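Long-range contacts in type III Pentaketide Synthase (Neurospora crassa, PDB 3EUO), which probably catalyses acyl transfer in building a polyketide chain, as a type III polyketide synthase of the chalcone/stilbene synthase family: residues L8-P13 with I335-N340; P14-P19 with I48-S53; L174-T179 with F201-S206. All coordinates share one frame; numbering follows the deposited sequence.

Contact 1: L8-P13 with I335-N340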
loop_
_atom_site.group_PDB
_atom_site.type_symbol
_atom_site.label_atom_id
_atom_site.label_comp_id
_atom_site.label_asym_id
_atom_site.label_seq_id
_atom_site.Cartn_x
_atom_site.Cartn_y
_atom_site.Cartn_z
ATOM N N LEU A 8 -20.888 -2.868 8.741
ATOM C CA LEU A 8 -20.586 -2.461 7.371
ATOM C C LEU A 8 -21.166 -1.078 7.160
ATOM O O LEU A 8 -22.216 -0.744 7.724
ATOM C CB LEU A 8 -21.191 -3.428 6.339
ATOM C CG LEU A 8 -20.855 -4.919 6.382
ATOM C CD1 LEU A 8 -21.872 -5.695 7.235
ATOM C CD2 LEU A 8 -20.817 -5.487 4.963
ATOM N N GLY A 9 -20.483 -0.277 6.350
ATOM C CA GLY A 9 -20.960 1.045 5.978
ATOM C C GLY A 9 -20.583 1.373 4.552
ATOM O O GLY A 9 -19.516 0.975 4.069
ATOM N N VAL A 10 -21.464 2.105 3.880
ATOM C CA VAL A 10 -21.258 2.468 2.488
ATOM C C VAL A 10 -21.697 3.909 2.321
ATOM O O VAL A 10 -22.723 4.322 2.869
ATOM C CB VAL A 10 -22.072 1.553 1.539
ATOM C CG1 VAL A 10 -21.882 1.961 0.071
ATOM C CG2 VAL A 10 -21.687 0.087 1.740
ATOM N N GLN A 11 -20.910 4.680 1.577
ATOM C CA GLN A 11 -21.294 6.048 1.263
ATOM C C GLN A 11 -20.965 6.379 -0.182
ATOM O O GLN A 11 -19.801 6.568 -0.547
ATOM C CB GLN A 11 -20.640 7.055 2.220
ATOM C CG GLN A 11 -21.088 8.499 1.999
ATOM C CD GLN A 11 -22.550 8.730 2.355
ATOM O OE1 GLN A 11 -23.097 8.088 3.252
ATOM N NE2 GLN A 11 -23.185 9.658 1.652
ATOM N N TYR A 12 -22.008 6.426 -1.001
ATOM C CA TYR A 12 -21.888 6.910 -2.362
ATOM C C TYR A 12 -21.947 8.435 -2.344
ATOM O O TYR A 12 -22.551 9.020 -1.436
ATOM C CB TYR A 12 -23.008 6.327 -3.237
ATOM C CG TYR A 12 -22.792 4.878 -3.633
ATOM C CD1 TYR A 12 -21.902 4.538 -4.653
ATOM C CD2 TYR A 12 -23.487 3.841 -2.990
ATOM C CE1 TYR A 12 -21.702 3.196 -5.030
ATOM C CE2 TYR A 12 -23.296 2.505 -3.359
ATOM C CZ TYR A 12 -22.400 2.187 -4.374
ATOM O OH TYR A 12 -22.202 0.864 -4.740
ATOM N N PRO A 13 -21.304 9.089 -3.326
ATOM C CA PRO A 13 -21.388 10.543 -3.459
ATOM C C PRO A 13 -22.784 11.009 -3.902
ATOM O O PRO A 13 -23.644 10.165 -4.190
ATOM C CB PRO A 13 -20.326 10.860 -4.515
ATOM C CG PRO A 13 -20.179 9.595 -5.294
ATOM C CD PRO A 13 -20.434 8.486 -4.354
ATOM N N ILE A 335 -17.217 -4.183 -3.550
ATOM C CA ILE A 335 -17.486 -5.469 -2.907
ATOM C C ILE A 335 -18.146 -5.321 -1.537
ATOM O O ILE A 335 -19.073 -6.074 -1.226
ATOM C CB ILE A 335 -16.260 -6.440 -2.884
ATOM C CG1 ILE A 335 -16.681 -7.861 -2.469
ATOM C CG2 ILE A 335 -15.149 -5.927 -1.972
ATOM C CD1 ILE A 335 -17.804 -8.465 -3.313
ATOM N N PHE A 336 -17.695 -4.358 -0.727
ATOM C CA PHE A 336 -18.332 -4.160 0.583
ATOM C C PHE A 336 -19.739 -3.592 0.413
ATOM O O PHE A 336 -20.629 -3.858 1.228
ATOM C CB PHE A 336 -17.494 -3.274 1.522
ATOM C CG PHE A 336 -16.130 -3.845 1.886
ATOM C CD1 PHE A 336 -15.862 -5.206 1.800
ATOM C CD2 PHE A 336 -15.126 -2.994 2.361
ATOM C CE1 PHE A 336 -14.603 -5.718 2.141
ATOM C CE2 PHE A 336 -13.874 -3.490 2.711
ATOM C CZ PHE A 336 -13.608 -4.854 2.603
ATOM N N SER A 337 -19.932 -2.816 -0.653
ATOM C CA SER A 337 -21.245 -2.299 -1.018
ATOM C C SER A 337 -22.200 -3.446 -1.353
ATOM O O SER A 337 -23.349 -3.449 -0.905
ATOM C CB SER A 337 -21.130 -1.324 -2.193
ATOM O OG SER A 337 -22.376 -0.725 -2.475
ATOM N N VAL A 338 -21.705 -4.415 -2.126
ATOM C CA VAL A 338 -22.433 -5.664 -2.401
ATOM C C VAL A 338 -22.782 -6.440 -1.111
ATOM O O VAL A 338 -23.943 -6.815 -0.903
ATOM C CB VAL A 338 -21.659 -6.553 -3.410
ATOM C CG1 VAL A 338 -22.321 -7.924 -3.567
ATOM C CG2 VAL A 338 -21.546 -5.844 -4.771
ATOM N N LEU A 339 -21.797 -6.653 -0.238
ATOM C CA LEU A 339 -22.044 -7.357 1.027
ATOM C C LEU A 339 -23.028 -6.635 1.960
ATOM O O LEU A 339 -23.829 -7.288 2.661
ATOM C CB LEU A 339 -20.733 -7.655 1.757
ATOM C CG LEU A 339 -19.855 -8.727 1.114
ATOM C CD1 LEU A 339 -18.489 -8.678 1.760
ATOM C CD2 LEU A 339 -20.477 -10.116 1.267
ATOM N N ASN A 340 -22.976 -5.303 1.959
ATOM C CA ASN A 340 -23.920 -4.497 2.720
ATOM C C ASN A 340 -25.334 -4.646 2.154
ATOM O O ASN A 340 -26.301 -4.856 2.890
ATOM C CB ASN A 340 -23.490 -3.025 2.706
ATOM C CG ASN A 340 -24.317 -2.161 3.647
ATOM O OD1 ASN A 340 -24.574 -2.536 4.793
ATOM N ND2 ASN A 340 -24.731 -0.997 3.165
#

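Contact 2: P14-P19 with I48-S53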
loop_
_atom_site.group_PDB
_atom_site.type_symbol
_atom_site.label_atom_id
_atom_site.label_comp_id
_atom_site.label_asym_id
_atom_site.label_seq_id
_atom_site.Cartn_x
_atom_site.Cartn_y
_atom_site.Cartn_z
ATOM N N PRO A 14 -23.013 12.338 -3.938
ATOM C CA PRO A 14 -24.340 12.921 -4.194
ATOM C C PRO A 14 -24.935 12.672 -5.579
ATOM O O PRO A 14 -26.163 12.671 -5.716
ATOM C CB PRO A 14 -24.098 14.427 -4.032
ATOM C CG PRO A 14 -22.837 14.546 -3.246
ATOM C CD PRO A 14 -22.009 13.389 -3.698
ATOM N N TYR A 15 -24.090 12.488 -6.593
ATOM C CA TYR A 15 -24.549 12.518 -7.985
ATOM C C TYR A 15 -24.686 11.130 -8.606
ATOM O O TYR A 15 -23.935 10.207 -8.279
ATOM C CB TYR A 15 -23.644 13.412 -8.845
ATOM C CG TYR A 15 -23.558 14.841 -8.357
ATOM C CD1 TYR A 15 -24.412 15.826 -8.866
ATOM C CD2 TYR A 15 -22.631 15.212 -7.380
ATOM C CE1 TYR A 15 -24.334 17.141 -8.415
ATOM C CE2 TYR A 15 -22.549 16.529 -6.922
ATOM C CZ TYR A 15 -23.403 17.485 -7.448
ATOM O OH TYR A 15 -23.323 18.787 -6.996
ATOM N N SER A 16 -25.662 11.002 -9.501
ATOM C CA SER A 16 -25.901 9.759 -10.225
ATOM C C SER A 16 -26.015 10.095 -11.698
ATOM O O SER A 16 -26.919 10.834 -12.107
ATOM C CB SER A 16 -27.175 9.072 -9.728
ATOM O OG SER A 16 -26.982 8.490 -8.446
ATOM N N LEU A 17 -25.085 9.567 -12.486
ATOM C CA LEU A 17 -24.950 9.931 -13.890
ATOM C C LEU A 17 -25.457 8.855 -14.828
ATOM O O LEU A 17 -25.010 7.707 -14.775
ATOM C CB LEU A 17 -23.492 10.232 -14.224
ATOM C CG LEU A 17 -22.740 11.221 -13.326
ATOM C CD1 LEU A 17 -21.269 11.279 -13.741
ATOM C CD2 LEU A 17 -23.374 12.608 -13.361
ATOM N N GLY A 18 -26.372 9.256 -15.704
ATOM C CA GLY A 18 -26.857 8.395 -16.774
ATOM C C GLY A 18 -25.821 8.335 -17.882
ATOM O O GLY A 18 -24.817 9.053 -17.830
ATOM N N PRO A 19 -26.049 7.474 -18.887
ATOM C CA PRO A 19 -25.096 7.320 -19.986
ATOM C C PRO A 19 -24.855 8.599 -20.778
ATOM O O PRO A 19 -23.831 8.695 -21.456
ATOM C CB PRO A 19 -25.749 6.258 -20.885
ATOM C CG PRO A 19 -27.178 6.234 -20.490
ATOM C CD PRO A 19 -27.206 6.573 -19.036
ATOM N N ILE A 48 -25.510 -0.718 -17.326
ATOM C CA ILE A 48 -25.425 0.216 -16.198
ATOM C C ILE A 48 -26.395 1.353 -16.431
ATOM O O ILE A 48 -26.267 2.109 -17.397
ATOM C CB ILE A 48 -24.001 0.794 -16.000
ATOM C CG1 ILE A 48 -22.979 -0.330 -15.789
ATOM C CG2 ILE A 48 -23.984 1.765 -14.812
ATOM C CD1 ILE A 48 -21.507 0.130 -15.797
ATOM N N ASP A 49 -27.369 1.467 -15.539
ATOM C CA ASP A 49 -28.356 2.528 -15.611
ATOM C C ASP A 49 -27.771 3.880 -15.174
ATOM O O ASP A 49 -27.995 4.908 -15.822
ATOM C CB ASP A 49 -29.563 2.156 -14.736
ATOM C CG ASP A 49 -30.756 3.057 -14.967
ATOM O OD1 ASP A 49 -31.110 3.297 -16.146
ATOM O OD2 ASP A 49 -31.352 3.509 -13.963
ATOM N N GLN A 50 -27.040 3.870 -14.064
ATOM C CA GLN A 50 -26.473 5.082 -13.476
ATOM C C GLN A 50 -25.151 4.786 -12.796
ATOM O O GLN A 50 -24.985 3.721 -12.208
ATOM C CB GLN A 50 -27.427 5.680 -12.444
ATOM C CG GLN A 50 -28.658 6.339 -13.042
ATOM C CD GLN A 50 -29.358 7.240 -12.062
ATOM O OE1 GLN A 50 -29.682 6.834 -10.940
ATOM N NE2 GLN A 50 -29.604 8.479 -12.475
ATOM N N ARG A 51 -24.222 5.735 -12.887
ATOM C CA ARG A 51 -22.943 5.644 -12.183
ATOM C C ARG A 51 -22.869 6.728 -11.112
ATOM O O ARG A 51 -23.214 7.882 -11.353
ATOM C CB ARG A 51 -21.760 5.793 -13.141
ATOM C CG ARG A 51 -21.586 4.674 -14.160
ATOM C CD ARG A 51 -20.429 4.980 -15.129
ATOM N NE ARG A 51 -20.628 6.246 -15.835
ATOM C CZ ARG A 51 -19.965 7.376 -15.587
ATOM N NH1 ARG A 51 -19.022 7.425 -14.643
ATOM N NH2 ARG A 51 -20.249 8.471 -16.285
ATOM N N SER A 52 -22.419 6.346 -9.926
ATOM C CA SER A 52 -22.270 7.278 -8.819
ATOM C C SER A 52 -21.031 8.140 -9.034
ATOM O O SER A 52 -19.992 7.629 -9.442
ATOM C CB SER A 52 -22.160 6.505 -7.511
ATOM O OG SER A 52 -23.423 5.930 -7.175
ATOM N N SER A 53 -21.154 9.439 -8.764
ATOM C CA SER A 53 -20.056 10.387 -8.993
ATOM C C SER A 53 -20.013 11.520 -7.977
ATOM O O SER A 53 -21.053 11.990 -7.496
ATOM C CB SER A 53 -20.148 10.970 -10.403
ATOM O OG SER A 53 -19.096 11.880 -10.667
HETATM O O HOH W 1 -24.254 8.462 -6.001
HETATM O O HOH W 2 -25.712 6.214 -9.020
HETATM O O HOH W 3 -23.481 6.423 -16.654
HETATM O O HOH W 4 -22.076 8.649 -18.595
#

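Contact 3: L174-T179 with F201-S206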
loop_
_atom_site.group_PDB
_atom_site.type_symbol
_atom_site.label_atom_id
_atom_site.label_comp_id
_atom_site.label_asym_id
_atom_site.label_seq_id
_atom_site.Cartn_x
_atom_site.Cartn_y
_atom_site.Cartn_z
ATOM N N LEU A 174 -11.797 3.306 -0.806
ATOM C CA LEU A 174 -12.295 4.546 -1.382
ATOM C C LEU A 174 -11.757 4.682 -2.797
ATOM O O LEU A 174 -10.548 4.574 -3.023
ATOM C CB LEU A 174 -11.877 5.740 -0.514
ATOM C CG LEU A 174 -11.995 7.159 -1.089
ATOM C CD1 LEU A 174 -13.449 7.554 -1.379
ATOM C CD2 LEU A 174 -11.352 8.160 -0.138
ATOM N N GLU A 175 -12.655 4.931 -3.747
ATOM C CA GLU A 175 -12.246 5.147 -5.132
ATOM C C GLU A 175 -12.992 6.336 -5.706
ATOM O O GLU A 175 -14.202 6.462 -5.519
ATOM C CB GLU A 175 -12.486 3.905 -6.005
ATOM C CG GLU A 175 -11.830 2.612 -5.494
ATOM C CD GLU A 175 -10.313 2.558 -5.657
ATOM O OE1 GLU A 175 -9.680 3.544 -6.108
ATOM O OE2 GLU A 175 -9.741 1.498 -5.321
ATOM N N VAL A 176 -12.243 7.227 -6.342
ATOM C CA VAL A 176 -12.817 8.330 -7.115
ATOM C C VAL A 176 -12.252 8.204 -8.529
ATOM O O VAL A 176 -11.127 8.634 -8.806
ATOM C CB VAL A 176 -12.480 9.717 -6.515
ATOM C CG1 VAL A 176 -13.100 10.837 -7.364
ATOM C CG2 VAL A 176 -12.969 9.816 -5.063
ATOM N N SER A 177 -13.030 7.589 -9.410
ATOM C CA SER A 177 -12.587 7.309 -10.770
ATOM C C SER A 177 -13.171 8.274 -11.801
ATOM O O SER A 177 -12.582 8.474 -12.866
ATOM C CB SER A 177 -12.985 5.887 -11.153
ATOM O OG SER A 177 -14.395 5.759 -11.139
ATOM N N THR A 178 -14.333 8.852 -11.502
ATOM C CA THR A 178 -15.072 9.625 -12.520
ATOM C C THR A 178 -14.364 10.899 -12.947
ATOM O O THR A 178 -14.592 11.399 -14.053
ATOM C CB THR A 178 -16.514 9.984 -12.087
ATOM O OG1 THR A 178 -16.472 10.809 -10.919
ATOM C CG2 THR A 178 -17.336 8.726 -11.829
ATOM N N THR A 179 -13.492 11.405 -12.077
ATOM C CA THR A 179 -12.737 12.627 -12.345
ATOM C C THR A 179 -11.674 12.420 -13.426
ATOM O O THR A 179 -11.077 13.383 -13.908
ATOM C CB THR A 179 -12.074 13.160 -11.062
ATOM O OG1 THR A 179 -11.344 12.099 -10.419
ATOM C CG2 THR A 179 -13.137 13.696 -10.095
ATOM N N PHE A 201 -16.731 2.900 -14.812
ATOM C CA PHE A 201 -16.260 3.215 -13.460
ATOM C C PHE A 201 -16.974 4.360 -12.751
ATOM O O PHE A 201 -17.345 5.364 -13.361
ATOM C CB PHE A 201 -14.741 3.410 -13.448
ATOM C CG PHE A 201 -13.982 2.128 -13.582
ATOM C CD1 PHE A 201 -13.822 1.284 -12.484
ATOM C CD2 PHE A 201 -13.439 1.751 -14.810
ATOM C CE1 PHE A 201 -13.116 0.082 -12.602
ATOM C CE2 PHE A 201 -12.732 0.548 -14.943
ATOM C CZ PHE A 201 -12.572 -0.285 -13.838
ATOM N N SER A 202 -17.144 4.175 -11.445
ATOM C CA SER A 202 -17.858 5.106 -10.584
ATOM C C SER A 202 -17.120 5.325 -9.254
ATOM O O SER A 202 -16.067 4.714 -9.001
ATOM C CB SER A 202 -19.276 4.575 -10.327
ATOM O OG SER A 202 -19.236 3.300 -9.693
ATOM N N ASP A 203 -17.697 6.177 -8.406
ATOM C CA ASP A 203 -17.082 6.631 -7.158
ATOM C C ASP A 203 -17.864 6.094 -5.962
ATOM O O ASP A 203 -19.098 6.062 -5.987
ATOM C CB ASP A 203 -17.057 8.166 -7.082
ATOM C CG ASP A 203 -16.431 8.812 -8.309
ATOM O OD1 ASP A 203 -15.650 8.141 -9.017
ATOM O OD2 ASP A 203 -16.725 10.000 -8.564
ATOM N N CYS A 204 -17.142 5.687 -4.922
ATOM C CA CYS A 204 -17.761 5.126 -3.724
ATOM C C CYS A 204 -16.743 4.958 -2.615
ATOM O O CYS A 204 -15.548 4.823 -2.872
ATOM C CB CYS A 204 -18.370 3.750 -4.026
ATOM S SG CYS A 204 -19.335 3.018 -2.667
ATOM N N ALA A 205 -17.227 4.948 -1.376
ATOM C CA ALA A 205 -16.410 4.458 -0.268
ATOM C C ALA A 205 -17.224 3.445 0.497
ATOM O O ALA A 205 -18.435 3.589 0.634
ATOM C CB ALA A 205 -15.969 5.590 0.640
ATOM N N SER A 206 -16.558 2.404 0.981
ATOM C CA SER A 206 -17.231 1.379 1.756
ATOM C C SER A 206 -16.275 0.839 2.796
ATOM O O SER A 206 -15.063 0.849 2.597
ATOM C CB SER A 206 -17.720 0.254 0.856
ATOM O OG SER A 206 -16.644 -0.329 0.153
#

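Contact 1: L8-P13 with I335-N340
V10 and N340 form the centre of this packing of a strand against a helix. The CG2 methyl of V10 lies beside the N340 amide, 3.5 Å from N340 ND2, and also rests on the helix backbone, 3.7 Å from S337 CA. One branch of the valine thus fills the notch between two residues three apart in the helix, while CG1 turns to S337 OG at 3.7 Å. The N340 amide is brought to the strand by a first torsion that sets CG anti to the backbone N (chi1 -172°). Its OD1 end then borders L8, 3.8 Å from L8 CB. Beyond it, CD2 of L8 settles against the helix 3.7 Å from N340 N, with L339 CB close by. At the other end the contact turns polar: Y12 OH and S337 OG are hydrogen-bonded at 2.8 Å, and either hydroxyl could be the donor. S337 OG stands anti to its backbone N (chi1 -175°), directed at the tyrosine tip.

Second-shell groups fix these ends. R343 binds N340 OD1, R323 adds a weak bond to S337 OG, and the Y12 ring stacks on that of H327. The axes of 8-11 and 335-340 approach to 8.0 Å at 117°, so the helix runs obliquely across the strand. Strand 4-11 is an inner strand of the mixed sheet, hydrogen-bonded to 204-211 through G9 and Q11; Q11 and P13 touch helix 70-96, whereas L8 and V10 meet helix 334-342, consistent with the layered fold of the thiolase superfamily.

Contact 2: P14-P19 with I48-S53
Strands 15-17 and 51-53 form a two-stranded antiparallel sheet separate from the central one, 141° between their short axes, with Y15:S53 and L17:R51 as hydrogen-bonded pairs and S16:S52 as the non-hydrogen-bonded pair between them. The L17:R51 end is the better formed: L17 N reaches R51 O at 2.8 Å and 173°, and R51 N returns to L17 O at 2.8 Å. At the other end Y15 N meets S53 O at 3.2 Å and a bent 141°.

L17 and S53 share one face, where L17 CD1 rests 3.5 Å from S53 CB. The same methyl lies 3.9 Å from R51 NH2. Near S16, the extended Q50 brings its amide against the serine methylene, with Q50 OE1 3.6 Å from S16 CB. An alanine at Q50 would remove the amide that lies against S16 CB and would probably leave that side of the strand pair less well packed.

Four waters bridge the two strands. One accepts from R51 NE at 3.0 Å and donates to L17 O; another joins R51 NH2 to G18 O. Two more reach S52 OG from Y15 O and S16 OG. The polar ends of R51, S52 and S53 are taken up by F201, H327 and T178, tying this sheet to the rest of the chain, and the R51 charge is probably stabilised by F201 O and two waters.

Contact 3: L174-T179 with F201-S206
The D203 carboxylate crosses obliquely over the turn at S177 and T178 and takes up its donors. OD1 accepts two backbone amides. T178 N comes in along its syn lone pair at 2.9 Å and a straight 164°, whereas S177 N is 2.7 Å from D203 OD1 but meets it from 37° above the carboxylate plane. The second oxygen receives a side chain: T178 OG1 donates to the syn lone pair of D203 OD2 at only 2.5 Å. T178 can do this because OG1 occupies the crowded position between backbone N and carbonyl carbon (chi1 62°). V176 flanks the acid, its CG1 methyl 3.9 Å from D203 OD2.

S177 has OG in the same kind of rotamer and turns it to the opposing segment, 3.3 Å from F201 CB.

Before the turn the segments are paired as antiparallel strands: 168-175 and 204-211 are adjacent in the central mixed sheet, within the N-terminal family region of chalcone and stilbene synthases. E175 N reaches C204 O at 3.0 Å, nearly along the C=O axis, and C204 N returns to E175 O at 3.1 Å in the carbonyl plane. In the neighbouring non-hydrogen-bonded pair, L174 CD1 meets A205 CB at 3.8 Å. The E175 side chain bends away to bind S332, T112 and the C111 amide.

D203, just ahead of strand 204-211, therefore holds the chain leaving strand 168-175 and the start of the 3-10 segment. I54 N, directly after strand 51-53, is a further donor to OD2, so the hydrogen-bond network extends to the small two-stranded sheet. So many donors around a buried carboxylate would probably stabilise its charge and lower its pKa.

From the N terminus, strand 4-11 opens the chain and leads straight into strand 15-17. Contact 2 closes first, a short loop of two helices returning to 51-53. Contact 3 follows it in series, joining the neighbouring strands 168-175 and 204-211 across an intervening helical excursion. Contact 1 closes last and encloses both, as residues 8-13 are met by helix 334-342 in the C-terminal half. No loops cross. The contacts also meet: Q11 N probably hydrogen-bonds A205 O between contacts 1 and 3, S52 O probably accepts from D203 N between contacts 2 and 3, and Y12 packs on S52. Together they tie the small outer sheet to the central mixed sheet and its covering helix.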